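Local coordinates for protein alkaline phosphatase (Antarctic bacterium, PDB 2W5V) that probably hydrolyses phosphate monoesters through a phosphoserine intermediate, working with zinc and magnesium ions held in its active site, at residues Ala100-Ala105 against Thr137-Tyr142; Glu153-Met158 against Thr175-Lys180; Asp236-Phe241 against Phe249-Glu254; Ala339-Val344 against Ile355-Asn360. The protein carries 1 engineered substitution. All coordinates share one frame; numbering follows the deposited sequence.

Interaction 1 (Ala100-Ala105 against Thr137-Tyr142); sequences AAIGVA and TPASFY. With MG (magnesium ion), chain I.
Ile102 and Ser140 mark the closest approach of the two backbones, their CA atoms 5.0 Å apart. Residues 100-105 form an irregular loop, whereas 137-142 starts within short helix 136-139. Gly103 follows the touching isoleucine with positive phi (59°), and a side chain at this position would point at the carbonyl of Ser140. Both branches of Ile102 work. CG2, anti to the backbone N (chi1 -60°), lies 4.0 Å from Ala139 CB and slightly nearer the carbonyl of the same residue. The other branch turns CD1 against Ser140 OG at 3.6 Å. That hydroxyl is not left to the methyl, since it bonds to Ala136 O and to the hydroxyl of Thr89 on helix 86-93. The buried contact lies beside the metal centre of the alkaline phosphatase fold, with helix 136-139 carrying a magnesium ligand near its start. Thr137 CB points away from the loop, and its OG1 binds the magnesium ion at 2.2 Å. Three waters, Asp43 and Glu254 complete six ligands, with water 2 across the ion from the threonine oxygen. Water 1 also accepts a weak bond from Thr137 N. The carbonyl oxygen of Ala139, which Ile102 CG2 also touches, lies 4.1 Å above the ring of Tyr142, offset toward the rim, and the hydroxyl of that tyrosine bonds to Ile133 O.

Interaction 2 (Glu153-Met158 against Thr175-Lys180); sequences EIAMDM and TKRKDK
Arg177 reaches across to Ala155 and Met156 with its guanidinium, which meets the two residues differently. Met156 CE lies over one face, 4.0 Å from NH2, while Ala155 CB stands at the edge near the plane, 3.9 Å from NH1. The methionine leaves its helix with CG anti to the backbone N (chi1 -177°) and then bends twice, and this carries the terminal methyl over the arginine, whose chain it crosses at about a right angle. Arg177 bends at chi3 (52°), presenting NE and NH2 side-on to Asp179. NH2 bonds OD2 at 2.8 Å, close to the guanidinium plane; NE meets the syn lone pair of OD1 at 2.9 Å, more tilted. NH1 bonds the carbonyls of Glu152 and Tyr173. A leucine in place of Arg177 would probably leave Asp179 without its countercharge and both carbonyls without this donor. The arrangement is a bidentate arginine-aspartate salt bridge within a type I beta turn, Arg177 to Lys180, docked on helix 151-158.

Interaction 3 (Asp236-Phe241 against Phe249-Glu254); sequences DLAIQF and FFIMSE. With MG (magnesium ion), chain I.
A single methyl of Ile251 does much of the work here: CD1 sits against the helix backbone itself, 3.7 Å from Ile239 N, while also meeting Ile239 CG1 at 3.6 Å and Ala238 CB at 3.9 Å. The small alanine side chain points toward the strand, consistent with the close approach there, 7.5 Å between the CA atoms of Ala238 and Ile251. Ile239 adds a second point of contact through its other branch. Its CG2 is anti to the backbone N (chi1 -72°) and approaches Phe249 CZ obliquely at 4.1 Å. Helix 230-242 runs nearly antiparallel to strand 249-255 (165° between the short segments) and leads into it through a short loop, an alpha-to-beta connection of the alpha/beta fold. The strand is interior to the large sheet, between 124-129 and 36-42, and Ile38 of the latter touches both Ile239 and Phe249. Phe250 and Met252 turn to the other side of the strand and pack on Phe141. At the end of the segment, Glu254 extends to the magnesium ion, binding it through OE2 at 2.1 Å. OE1 instead accepts a hydrogen bond from metal-bound water 1, and it is also bonded to Ser256 OG.

Interaction 4 (Ala339-Val344 against Ile355-Asn360); sequences ATLIPV and IGIYEN
Tyr358 sets its phenol oxygen against the branched end of Val344, the two side chains crossing at about a right angle. OH lies 3.6 Å from CG1 and 3.7 Å from CG2, so it rests against both methyls at once. The ring itself stands further off, with CZ 4.4 Å from CG2 in an oblique approach. Although the bond from CA to CB of Tyr358 leads away from the valine, CG lies between the backbone N and the carbonyl carbon (chi1 44°), and the ring swings back so that the hydroxyl arrives over Val344. A looser pair, Leu341 CD1 and Ile357 CG2 at 4.3 Å, brings the middles of the segments together, methyl to methyl. The backbones remain well separated, 7.8 Å between the CA atoms of Val344 and Ile355, because strand 68-73 runs between them in the sheet and hydrogen-bonds to both, its Ile72 touching Val344 and Tyr358 alike. Leu341 also packs on Phe54 of the second subunit, and its N bonds to Ser51 OG of that subunit, which places this part of the contact at the dimer interface. The contact itself is wholly van der Waals in character: Tyr358 OH satisfies its polarity at Phe354 O, so it can lie against the valine methyls without forfeiting a hydrogen bond.

How the interactions relate
The four contacts follow one another along the chain. Interactions 1 and 3, with centres 19 Å apart, converge on the magnesium ion, to which Thr137 and Glu254 each give an oxygen; Met252 packs on Pro138 and Phe141 nearby. Interaction 2 adjoins interaction 1 on its outer side, where Tyr142 packs on Ile154 and Met158 of helix 151-158, and Ala139 on Ile154. Interactions 3 and 4 reach the same large sheet, 3 on an interior strand and 4 toward its 356-359 edge, but do not touch. Interactions 2 and 4 are farthest apart, about 35 Å between centres, on opposite sides of the chain's centre, with interaction 1 between them, 16 Å from interaction 2 and 20 Å from interaction 4, centre to centre.

Interaction 1 (Ala100-Ala105 against Thr137-Tyr142)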
loop_
_atom_site.group_PDB
_atom_site.type_symbol
_atom_site.label_atom_id
_atom_site.label_comp_id
_atom_site.label_asym_id
_atom_site.label_seq_id
_atom_site.Cartn_x
_atom_site.Cartn_y
_atom_site.Cartn_z
ATOM N N ALA B 100 -6.035 -4.721 -23.332
ATOM C CA ALA B 100 -7.210 -4.662 -24.207
ATOM C C ALA B 100 -7.975 -5.986 -24.297
ATOM O O ALA B 100 -9.106 -6.018 -24.772
ATOM C CB ALA B 100 -6.858 -4.137 -25.607
ATOM N N ALA B 101 -7.371 -7.078 -23.840
ATOM C CA ALA B 101 -8.057 -8.373 -23.882
ATOM C C ALA B 101 -9.252 -8.397 -22.935
ATOM O O ALA B 101 -9.174 -7.878 -21.825
ATOM C CB ALA B 101 -7.090 -9.507 -23.537
ATOM N N ILE B 102 -10.349 -9.018 -23.366
ATOM C CA ILE B 102 -11.516 -9.188 -22.506
ATOM C C ILE B 102 -11.845 -10.667 -22.380
ATOM O O ILE B 102 -12.420 -11.258 -23.302
ATOM C CB ILE B 102 -12.753 -8.448 -23.065
ATOM C CG1 ILE B 102 -12.472 -6.949 -23.179
ATOM C CG2 ILE B 102 -13.982 -8.698 -22.180
ATOM C CD1 ILE B 102 -12.383 -6.225 -21.836
ATOM N N GLY B 103 -11.471 -11.261 -21.249
ATOM C CA GLY B 103 -11.754 -12.664 -20.992
ATOM C C GLY B 103 -11.160 -13.600 -22.036
ATOM O O GLY B 103 -11.707 -14.677 -22.300
ATOM N N VAL B 104 -10.050 -13.187 -22.646
ATOM C CA VAL B 104 -9.301 -14.067 -23.545
ATOM C C VAL B 104 -7.825 -14.108 -23.132
ATOM O O VAL B 104 -7.302 -13.164 -22.523
ATOM C CB VAL B 104 -9.417 -13.655 -25.036
ATOM C CG1 VAL B 104 -10.859 -13.724 -25.492
ATOM C CG2 VAL B 104 -8.837 -12.258 -25.259
ATOM N N ALA B 105 -7.175 -15.220 -23.453
ATOM C CA ALA B 105 -5.772 -15.432 -23.127
ATOM C C ALA B 105 -4.855 -14.689 -24.088
ATOM O O ALA B 105 -5.312 -14.060 -25.043
ATOM C CB ALA B 105 -5.447 -16.930 -23.129
ATOM N N THR B 137 -14.000 -3.349 -17.282
ATOM C CA THR B 137 -14.050 -4.066 -16.009
ATOM C C THR B 137 -15.251 -5.030 -15.883
ATOM O O THR B 137 -15.052 -6.234 -15.669
ATOM C CB THR B 137 -13.982 -3.103 -14.797
ATOM O OG1 THR B 137 -12.943 -2.149 -15.015
ATOM C CG2 THR B 137 -13.678 -3.874 -13.519
ATOM N N PRO B 138 -16.492 -4.513 -16.014
ATOM C CA PRO B 138 -17.651 -5.416 -15.964
ATOM C C PRO B 138 -17.562 -6.441 -17.086
ATOM O O PRO B 138 -17.864 -7.607 -16.872
ATOM C CB PRO B 138 -18.859 -4.499 -16.244
ATOM C CG PRO B 138 -18.373 -3.134 -16.252
ATOM C CD PRO B 138 -16.869 -3.117 -16.285
ATOM N N ALA B 139 -17.146 -6.007 -18.271
ATOM C CA ALA B 139 -17.169 -6.879 -19.447
ATOM C C ALA B 139 -16.331 -8.132 -19.223
ATOM O O ALA B 139 -16.708 -9.231 -19.636
ATOM C CB ALA B 139 -16.669 -6.136 -20.670
ATOM N N SER B 140 -15.186 -7.957 -18.576
ATOM C CA SER B 140 -14.283 -9.074 -18.346
ATOM C C SER B 140 -14.927 -10.179 -17.516
ATOM O O SER B 140 -14.441 -11.306 -17.507
ATOM C CB SER B 140 -12.991 -8.603 -17.668
ATOM O OG SER B 140 -12.266 -7.733 -18.517
ATOM N N PHE B 141 -16.020 -9.866 -16.826
ATOM C CA PHE B 141 -16.684 -10.870 -16.001
ATOM C C PHE B 141 -17.823 -11.631 -16.707
ATOM O O PHE B 141 -18.341 -12.603 -16.166
ATOM C CB PHE B 141 -17.155 -10.257 -14.676
ATOM C CG PHE B 141 -16.025 -9.985 -13.715
ATOM C CD1 PHE B 141 -15.226 -8.863 -13.872
ATOM C CD2 PHE B 141 -15.730 -10.877 -12.695
ATOM C CE1 PHE B 141 -14.162 -8.617 -13.015
ATOM C CE2 PHE B 141 -14.662 -10.631 -11.827
ATOM C CZ PHE B 141 -13.882 -9.503 -11.991
ATOM N N TYR B 142 -18.207 -11.213 -17.909
ATOM C CA TYR B 142 -19.276 -11.932 -18.612
ATOM C C TYR B 142 -19.067 -12.127 -20.113
ATOM O O TYR B 142 -19.806 -12.883 -20.735
ATOM C CB TYR B 142 -20.639 -11.277 -18.368
ATOM C CG TYR B 142 -20.791 -9.902 -18.990
ATOM C CD1 TYR B 142 -21.167 -9.748 -20.330
ATOM C CD2 TYR B 142 -20.566 -8.762 -18.239
ATOM C CE1 TYR B 142 -21.311 -8.478 -20.897
ATOM C CE2 TYR B 142 -20.707 -7.504 -18.787
ATOM C CZ TYR B 142 -21.080 -7.361 -20.110
ATOM O OH TYR B 142 -21.206 -6.090 -20.625
HETATM MG MG MG I . -13.144 0.037 -15.089
HETATM O O HOH W 1 -15.162 -0.319 -16.109
HETATM O O HOH W 2 -13.339 2.223 -14.992
HETATM O O HOH W 3 -12.330 0.295 -17.231
#

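Interaction 2 (Glu153-Met158 against Thr175-Lys180)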
loop_
_atom_site.group_PDB
_atom_site.type_symbol
_atom_site.label_atom_id
_atom_site.label_comp_id
_atom_site.label_asym_id
_atom_site.label_seq_id
_atom_site.Cartn_x
_atom_site.Cartn_y
_atom_site.Cartn_z
ATOM N N GLU B 153 -20.203 -5.792 -29.537
ATOM C CA GLU B 153 -20.032 -7.243 -29.424
ATOM C C GLU B 153 -20.189 -7.689 -27.973
ATOM O O GLU B 153 -20.807 -8.715 -27.681
ATOM C CB GLU B 153 -18.657 -7.661 -29.950
ATOM C CG GLU B 153 -18.369 -9.160 -29.835
ATOM C CD GLU B 153 -16.998 -9.547 -30.389
ATOM O OE1 GLU B 153 -16.659 -9.117 -31.514
ATOM O OE2 GLU B 153 -16.266 -10.300 -29.710
ATOM N N ILE B 154 -19.603 -6.922 -27.060
ATOM C CA ILE B 154 -19.694 -7.220 -25.640
ATOM C C ILE B 154 -21.143 -7.192 -25.158
ATOM O O ILE B 154 -21.573 -8.066 -24.401
ATOM C CB ILE B 154 -18.810 -6.254 -24.817
ATOM C CG1 ILE B 154 -17.346 -6.667 -24.973
ATOM C CG2 ILE B 154 -19.220 -6.264 -23.347
ATOM C CD1 ILE B 154 -16.348 -5.610 -24.568
ATOM N N ALA B 155 -21.899 -6.196 -25.607
ATOM C CA ALA B 155 -23.318 -6.129 -25.276
ATOM C C ALA B 155 -24.055 -7.385 -25.747
ATOM O O ALA B 155 -24.849 -7.968 -25.007
ATOM C CB ALA B 155 -23.945 -4.890 -25.884
ATOM N N MET B 156 -23.798 -7.803 -26.981
ATOM C CA MET B 156 -24.396 -9.034 -27.482
ATOM C C MET B 156 -23.968 -10.244 -26.642
ATOM O O MET B 156 -24.767 -11.155 -26.427
ATOM C CB MET B 156 -24.034 -9.265 -28.952
ATOM C CG MET B 156 -24.683 -10.505 -29.542
ATOM S SD MET B 156 -26.452 -10.264 -29.822
ATOM C CE MET B 156 -26.413 -8.981 -31.071
ATOM N N ASP B 157 -22.714 -10.256 -26.182
ATOM C CA ASP B 157 -22.225 -11.332 -25.311
ATOM C C ASP B 157 -23.031 -11.426 -24.012
ATOM O O ASP B 157 -23.214 -12.517 -23.461
ATOM C CB ASP B 157 -20.742 -11.135 -24.971
ATOM C CG ASP B 157 -19.818 -11.435 -26.145
ATOM O OD1 ASP B 157 -20.260 -12.073 -27.130
ATOM O OD2 ASP B 157 -18.633 -11.038 -26.073
ATOM N N MET B 158 -23.495 -10.284 -23.516
ATOM C CA MET B 158 -24.313 -10.267 -22.306
ATOM C C MET B 158 -25.512 -11.197 -22.461
ATOM O O MET B 158 -25.874 -11.926 -21.538
ATOM C CB MET B 158 -24.783 -8.841 -21.984
ATOM C CG MET B 158 -25.783 -8.745 -20.824
ATOM S SD MET B 158 -25.015 -9.083 -19.229
ATOM C CE MET B 158 -24.226 -7.506 -18.904
ATOM N N THR B 175 -29.350 -0.443 -27.666
ATOM C CA THR B 175 -30.506 0.085 -28.386
ATOM C C THR B 175 -30.193 1.144 -29.440
ATOM O O THR B 175 -31.091 1.585 -30.156
ATOM C CB THR B 175 -31.531 0.693 -27.421
ATOM O OG1 THR B 175 -31.008 1.912 -26.882
ATOM C CG2 THR B 175 -31.849 -0.274 -26.296
ATOM N N LYS B 176 -28.941 1.572 -29.519
ATOM C CA LYS B 176 -28.548 2.560 -30.518
ATOM C C LYS B 176 -27.196 2.184 -31.095
ATOM O O LYS B 176 -26.209 2.906 -30.934
ATOM C CB LYS B 176 -28.527 3.966 -29.911
ATOM C CG LYS B 176 -29.886 4.403 -29.371
ATOM C CD LYS B 176 -29.847 5.790 -28.754
ATOM C CE LYS B 176 -31.180 6.123 -28.096
ATOM N NZ LYS B 176 -31.199 7.497 -27.520
ATOM N N ARG B 177 -27.171 1.037 -31.768
ATOM C CA ARG B 177 -25.937 0.427 -32.247
ATOM C C ARG B 177 -25.688 0.768 -33.711
ATOM O O ARG B 177 -26.619 1.093 -34.451
ATOM C CB ARG B 177 -26.014 -1.092 -32.085
ATOM C CG ARG B 177 -26.302 -1.565 -30.661
ATOM C CD ARG B 177 -26.913 -2.966 -30.640
ATOM N NE ARG B 177 -26.126 -3.928 -31.407
ATOM C CZ ARG B 177 -25.129 -4.658 -30.910
ATOM N NH1 ARG B 177 -24.777 -4.545 -29.632
ATOM N NH2 ARG B 177 -24.478 -5.503 -31.697
ATOM N N LYS B 178 -24.430 0.686 -34.128
ATOM C CA LYS B 178 -24.072 0.950 -35.514
ATOM C C LYS B 178 -24.670 -0.109 -36.435
ATOM O O LYS B 178 -24.940 0.162 -37.603
ATOM C CB LYS B 178 -22.551 1.003 -35.684
ATOM C CG LYS B 178 -21.832 1.967 -34.741
ATOM C CD LYS B 178 -21.751 3.387 -35.290
ATOM C CE LYS B 178 -22.974 4.218 -34.913
ATOM N NZ LYS B 178 -22.795 5.665 -35.244
ATOM N N ASP B 179 -24.882 -1.314 -35.912
ATOM C CA ASP B 179 -25.467 -2.397 -36.710
ATOM C C ASP B 179 -26.991 -2.403 -36.619
ATOM O O ASP B 179 -27.646 -3.319 -37.114
ATOM C CB ASP B 179 -24.913 -3.760 -36.283
ATOM C CG ASP B 179 -25.322 -4.145 -34.866
ATOM O OD1 ASP B 179 -26.034 -3.354 -34.211
ATOM O OD2 ASP B 179 -24.931 -5.242 -34.407
ATOM N N LYS B 180 -27.537 -1.392 -35.953
ATOM C CA LYS B 180 -28.981 -1.171 -35.881
ATOM C C LYS B 180 -29.788 -2.299 -35.218
ATOM O O LYS B 180 -31.010 -2.215 -35.141
ATOM C CB LYS B 180 -29.545 -0.867 -37.274
ATOM C CG LYS B 180 -30.796 0.001 -37.260
ATOM C CD LYS B 180 -31.541 -0.026 -38.598
ATOM C CE LYS B 180 -30.677 0.456 -39.763
ATOM N NZ LYS B 180 -29.817 -0.622 -40.337
#

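Interaction 3 (Asp236-Phe241 against Phe249-Glu254)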
loop_
_atom_site.group_PDB
_atom_site.type_symbol
_atom_site.label_atom_id
_atom_site.label_comp_id
_atom_site.label_asym_id
_atom_site.label_seq_id
_atom_site.Cartn_x
_atom_site.Cartn_y
_atom_site.Cartn_z
ATOM N N ASP B 236 -26.598 -3.545 -2.839
ATOM C CA ASP B 236 -27.503 -4.090 -1.834
ATOM C C ASP B 236 -28.671 -4.813 -2.499
ATOM O O ASP B 236 -29.149 -5.846 -2.018
ATOM C CB ASP B 236 -28.035 -2.980 -0.933
ATOM C CG ASP B 236 -28.791 -3.521 0.260
ATOM O OD1 ASP B 236 -28.144 -4.135 1.138
ATOM O OD2 ASP B 236 -30.027 -3.335 0.320
ATOM N N LEU B 237 -29.138 -4.253 -3.606
ATOM C CA LEU B 237 -30.220 -4.870 -4.361
ATOM C C LEU B 237 -29.748 -6.205 -4.951
ATOM O O LEU B 237 -30.466 -7.208 -4.893
ATOM C CB LEU B 237 -30.691 -3.930 -5.469
ATOM C CG LEU B 237 -31.960 -4.341 -6.209
ATOM C CD1 LEU B 237 -33.138 -4.405 -5.245
ATOM C CD2 LEU B 237 -32.236 -3.364 -7.334
ATOM N N ALA B 238 -28.537 -6.212 -5.508
ATOM C CA ALA B 238 -27.958 -7.430 -6.078
ATOM C C ALA B 238 -27.875 -8.521 -5.019
ATOM O O ALA B 238 -28.227 -9.671 -5.262
ATOM C CB ALA B 238 -26.574 -7.145 -6.653
ATOM N N ILE B 239 -27.399 -8.151 -3.840
ATOM C CA ILE B 239 -27.312 -9.101 -2.741
ATOM C C ILE B 239 -28.667 -9.745 -2.420
ATOM O O ILE B 239 -28.770 -10.968 -2.300
ATOM C CB ILE B 239 -26.742 -8.445 -1.483
ATOM C CG1 ILE B 239 -25.248 -8.176 -1.677
ATOM C CG2 ILE B 239 -26.978 -9.346 -0.283
ATOM C CD1 ILE B 239 -24.640 -7.276 -0.595
ATOM N N GLN B 240 -29.703 -8.927 -2.291
ATOM C CA GLN B 240 -31.030 -9.450 -1.978
ATOM C C GLN B 240 -31.566 -10.309 -3.108
ATOM O O GLN B 240 -32.154 -11.362 -2.870
ATOM C CB GLN B 240 -32.012 -8.316 -1.701
ATOM C CG GLN B 240 -31.570 -7.363 -0.617
ATOM C CD GLN B 240 -32.601 -6.289 -0.366
ATOM O OE1 GLN B 240 -33.646 -6.545 0.240
ATOM N NE2 GLN B 240 -32.322 -5.077 -0.839
ATOM N N PHE B 241 -31.372 -9.864 -4.343
ATOM C CA PHE B 241 -31.931 -10.594 -5.471
ATOM C C PHE B 241 -31.243 -11.940 -5.647
ATOM O O PHE B 241 -31.896 -12.950 -5.912
ATOM C CB PHE B 241 -31.806 -9.796 -6.765
ATOM C CG PHE B 241 -32.389 -10.503 -7.960
ATOM C CD1 PHE B 241 -33.756 -10.471 -8.196
ATOM C CD2 PHE B 241 -31.577 -11.194 -8.844
ATOM C CE1 PHE B 241 -34.306 -11.118 -9.287
ATOM C CE2 PHE B 241 -32.119 -11.846 -9.946
ATOM C CZ PHE B 241 -33.486 -11.808 -10.167
ATOM N N PHE B 249 -24.151 -16.767 -3.850
ATOM C CA PHE B 249 -23.970 -15.776 -4.899
ATOM C C PHE B 249 -22.543 -15.272 -5.037
ATOM O O PHE B 249 -21.742 -15.351 -4.107
ATOM C CB PHE B 249 -24.937 -14.598 -4.702
ATOM C CG PHE B 249 -24.685 -13.787 -3.441
ATOM C CD1 PHE B 249 -23.700 -12.804 -3.416
ATOM C CD2 PHE B 249 -25.456 -13.989 -2.298
ATOM C CE1 PHE B 249 -23.472 -12.046 -2.272
ATOM C CE2 PHE B 249 -25.241 -13.229 -1.148
ATOM C CZ PHE B 249 -24.246 -12.260 -1.136
ATOM N N PHE B 250 -22.239 -14.772 -6.226
ATOM C CA PHE B 250 -21.017 -14.042 -6.491
ATOM C C PHE B 250 -21.400 -12.696 -7.109
ATOM O O PHE B 250 -22.207 -12.649 -8.033
ATOM C CB PHE B 250 -20.126 -14.822 -7.468
ATOM C CG PHE B 250 -18.955 -14.026 -7.960
ATOM C CD1 PHE B 250 -17.759 -14.015 -7.254
ATOM C CD2 PHE B 250 -19.063 -13.255 -9.103
ATOM C CE1 PHE B 250 -16.690 -13.266 -7.691
ATOM C CE2 PHE B 250 -18.001 -12.502 -9.556
ATOM C CZ PHE B 250 -16.806 -12.504 -8.847
ATOM N N ILE B 251 -20.833 -11.608 -6.595
ATOM C CA ILE B 251 -21.078 -10.265 -7.135
ATOM C C ILE B 251 -19.756 -9.547 -7.343
ATOM O O ILE B 251 -18.864 -9.632 -6.497
ATOM C CB ILE B 251 -21.934 -9.415 -6.153
ATOM C CG1 ILE B 251 -23.341 -9.986 -6.030
ATOM C CG2 ILE B 251 -21.996 -7.955 -6.584
ATOM C CD1 ILE B 251 -24.098 -9.470 -4.804
ATOM N N MET B 252 -19.618 -8.862 -8.475
ATOM C CA MET B 252 -18.538 -7.899 -8.676
ATOM C C MET B 252 -19.197 -6.531 -8.832
ATOM O O MET B 252 -20.034 -6.349 -9.712
ATOM C CB MET B 252 -17.718 -8.223 -9.931
ATOM C CG MET B 252 -16.434 -7.388 -10.072
ATOM S SD MET B 252 -16.678 -5.662 -10.581
ATOM C CE MET B 252 -17.268 -5.909 -12.267
ATOM N N SER B 253 -18.843 -5.596 -7.954
ATOM C CA SER B 253 -19.287 -4.204 -8.057
ATOM C C SER B 253 -18.082 -3.287 -8.262
ATOM O O SER B 253 -17.075 -3.401 -7.557
ATOM C CB SER B 253 -20.027 -3.766 -6.791
ATOM O OG SER B 253 -21.169 -4.572 -6.576
ATOM N N GLU B 254 -18.191 -2.362 -9.207
ATOM C CA GLU B 254 -17.052 -1.527 -9.548
ATOM C C GLU B 254 -17.314 -0.053 -9.297
ATOM O O GLU B 254 -18.322 0.489 -9.754
ATOM C CB GLU B 254 -16.665 -1.714 -11.015
ATOM C CG GLU B 254 -15.442 -0.899 -11.391
ATOM C CD GLU B 254 -15.288 -0.699 -12.877
ATOM O OE1 GLU B 254 -16.278 -0.855 -13.618
ATOM O OE2 GLU B 254 -14.167 -0.364 -13.300
HETATM MG MG MG I . -13.144 0.037 -15.089
HETATM O O HOH W 1 -15.162 -0.319 -16.109
HETATM O O HOH W 2 -13.339 2.223 -14.992
HETATM O O HOH W 3 -12.330 0.295 -17.231
#

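Interaction 4 (Ala339-Val344 against Ile355-Asn360)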
loop_
_atom_site.group_PDB
_atom_site.type_symbol
_atom_site.label_atom_id
_atom_site.label_comp_id
_atom_site.label_asym_id
_atom_site.label_seq_id
_atom_site.Cartn_x
_atom_site.Cartn_y
_atom_site.Cartn_z
ATOM N N ALA B 339 2.362 1.454 -12.543
ATOM C CA ALA B 339 2.601 0.048 -12.250
ATOM C C ALA B 339 2.867 -0.266 -10.770
ATOM O O ALA B 339 3.412 -1.326 -10.460
ATOM C CB ALA B 339 3.747 -0.489 -13.124
ATOM N N THR B 340 2.477 0.618 -9.855
ATOM C CA THR B 340 2.641 0.304 -8.425
ATOM C C THR B 340 1.869 -0.949 -8.035
ATOM O O THR B 340 0.834 -1.264 -8.622
ATOM C CB THR B 340 2.171 1.454 -7.507
ATOM O OG1 THR B 340 2.286 1.042 -6.131
ATOM C CG2 THR B 340 0.726 1.809 -7.811
ATOM N N LEU B 341 2.381 -1.668 -7.039
ATOM C CA LEU B 341 1.613 -2.738 -6.427
ATOM C C LEU B 341 0.352 -2.126 -5.816
ATOM O O LEU B 341 0.328 -0.946 -5.449
ATOM C CB LEU B 341 2.420 -3.443 -5.330
ATOM C CG LEU B 341 3.721 -4.159 -5.703
ATOM C CD1 LEU B 341 4.344 -4.823 -4.464
ATOM C CD2 LEU B 341 3.480 -5.183 -6.757
ATOM N N ILE B 342 -0.689 -2.941 -5.704
ATOM C CA ILE B 342 -2.011 -2.487 -5.283
ATOM C C ILE B 342 -2.486 -3.269 -4.057
ATOM O O ILE B 342 -2.395 -4.487 -4.029
ATOM C CB ILE B 342 -3.015 -2.707 -6.446
ATOM C CG1 ILE B 342 -2.694 -1.761 -7.618
ATOM C CG2 ILE B 342 -4.465 -2.611 -5.966
ATOM C CD1 ILE B 342 -2.878 -0.279 -7.292
ATOM N N PRO B 343 -3.017 -2.569 -3.047
ATOM C CA PRO B 343 -3.543 -3.229 -1.846
ATOM C C PRO B 343 -4.767 -4.087 -2.134
ATOM O O PRO B 343 -5.619 -3.724 -2.954
ATOM C CB PRO B 343 -3.951 -2.061 -0.932
ATOM C CG PRO B 343 -3.342 -0.841 -1.524
ATOM C CD PRO B 343 -3.142 -1.103 -2.989
ATOM N N VAL B 344 -4.833 -5.230 -1.463
ATOM C CA VAL B 344 -6.001 -6.091 -1.471
ATOM C C VAL B 344 -6.489 -6.175 -0.037
ATOM O O VAL B 344 -5.689 -6.381 0.882
ATOM C CB VAL B 344 -5.621 -7.516 -1.895
ATOM C CG1 VAL B 344 -6.824 -8.463 -1.756
ATOM C CG2 VAL B 344 -5.047 -7.513 -3.310
ATOM N N ILE B 355 -3.631 -12.594 1.986
ATOM C CA ILE B 355 -2.522 -11.788 2.516
ATOM C C ILE B 355 -1.227 -12.045 1.743
ATOM O O ILE B 355 -1.212 -12.818 0.791
ATOM C CB ILE B 355 -2.308 -12.019 4.024
ATOM C CG1 ILE B 355 -1.812 -13.440 4.302
ATOM C CG2 ILE B 355 -3.598 -11.723 4.802
ATOM C CD1 ILE B 355 -1.623 -13.729 5.789
ATOM N N GLY B 356 -0.139 -11.393 2.133
ATOM C CA GLY B 356 1.099 -11.524 1.384
ATOM C C GLY B 356 1.082 -10.795 0.045
ATOM O O GLY B 356 0.212 -9.958 -0.227
ATOM N N ILE B 357 2.053 -11.115 -0.802
ATOM C CA ILE B 357 2.239 -10.402 -2.061
ATOM C C ILE B 357 2.181 -11.408 -3.194
ATOM O O ILE B 357 2.803 -12.468 -3.113
ATOM C CB ILE B 357 3.605 -9.691 -2.089
ATOM C CG1 ILE B 357 3.723 -8.741 -0.889
ATOM C CG2 ILE B 357 3.805 -8.942 -3.417
ATOM C CD1 ILE B 357 5.040 -7.910 -0.864
ATOM N N TYR B 358 1.431 -11.089 -4.246
ATOM C CA TYR B 358 1.241 -12.048 -5.340
ATOM C C TYR B 358 0.828 -11.363 -6.642
ATOM O O TYR B 358 0.569 -10.147 -6.678
ATOM C CB TYR B 358 0.224 -13.131 -4.938
ATOM C CG TYR B 358 -1.014 -12.587 -4.245
ATOM C CD1 TYR B 358 -2.162 -12.273 -4.967
ATOM C CD2 TYR B 358 -1.028 -12.377 -2.867
ATOM C CE1 TYR B 358 -3.297 -11.761 -4.339
ATOM C CE2 TYR B 358 -2.162 -11.865 -2.227
ATOM C CZ TYR B 358 -3.294 -11.565 -2.968
ATOM O OH TYR B 358 -4.422 -11.054 -2.347
ATOM N N GLU B 359 0.773 -12.140 -7.720
ATOM C CA GLU B 359 0.369 -11.586 -9.008
ATOM C C GLU B 359 -1.135 -11.352 -9.002
ATOM O O GLU B 359 -1.876 -12.111 -8.377
ATOM C CB GLU B 359 0.758 -12.530 -10.147
ATOM C CG GLU B 359 2.263 -12.764 -10.255
ATOM C CD GLU B 359 3.017 -11.566 -10.819
ATOM O OE1 GLU B 359 2.368 -10.576 -11.227
ATOM O OE2 GLU B 359 4.265 -11.620 -10.863
ATOM N N ASN B 360 -1.581 -10.290 -9.678
ATOM C CA ASN B 360 -3.016 -10.008 -9.791
ATOM C C ASN B 360 -3.877 -11.205 -10.205
ATOM O O ASN B 360 -4.991 -11.368 -9.700
ATOM C CB ASN B 360 -3.312 -8.786 -10.689
ATOM C CG ASN B 360 -2.845 -8.962 -12.135
ATOM O OD1 ASN B 360 -2.194 -9.944 -12.495
ATOM N ND2 ASN B 360 -3.181 -7.986 -12.972
#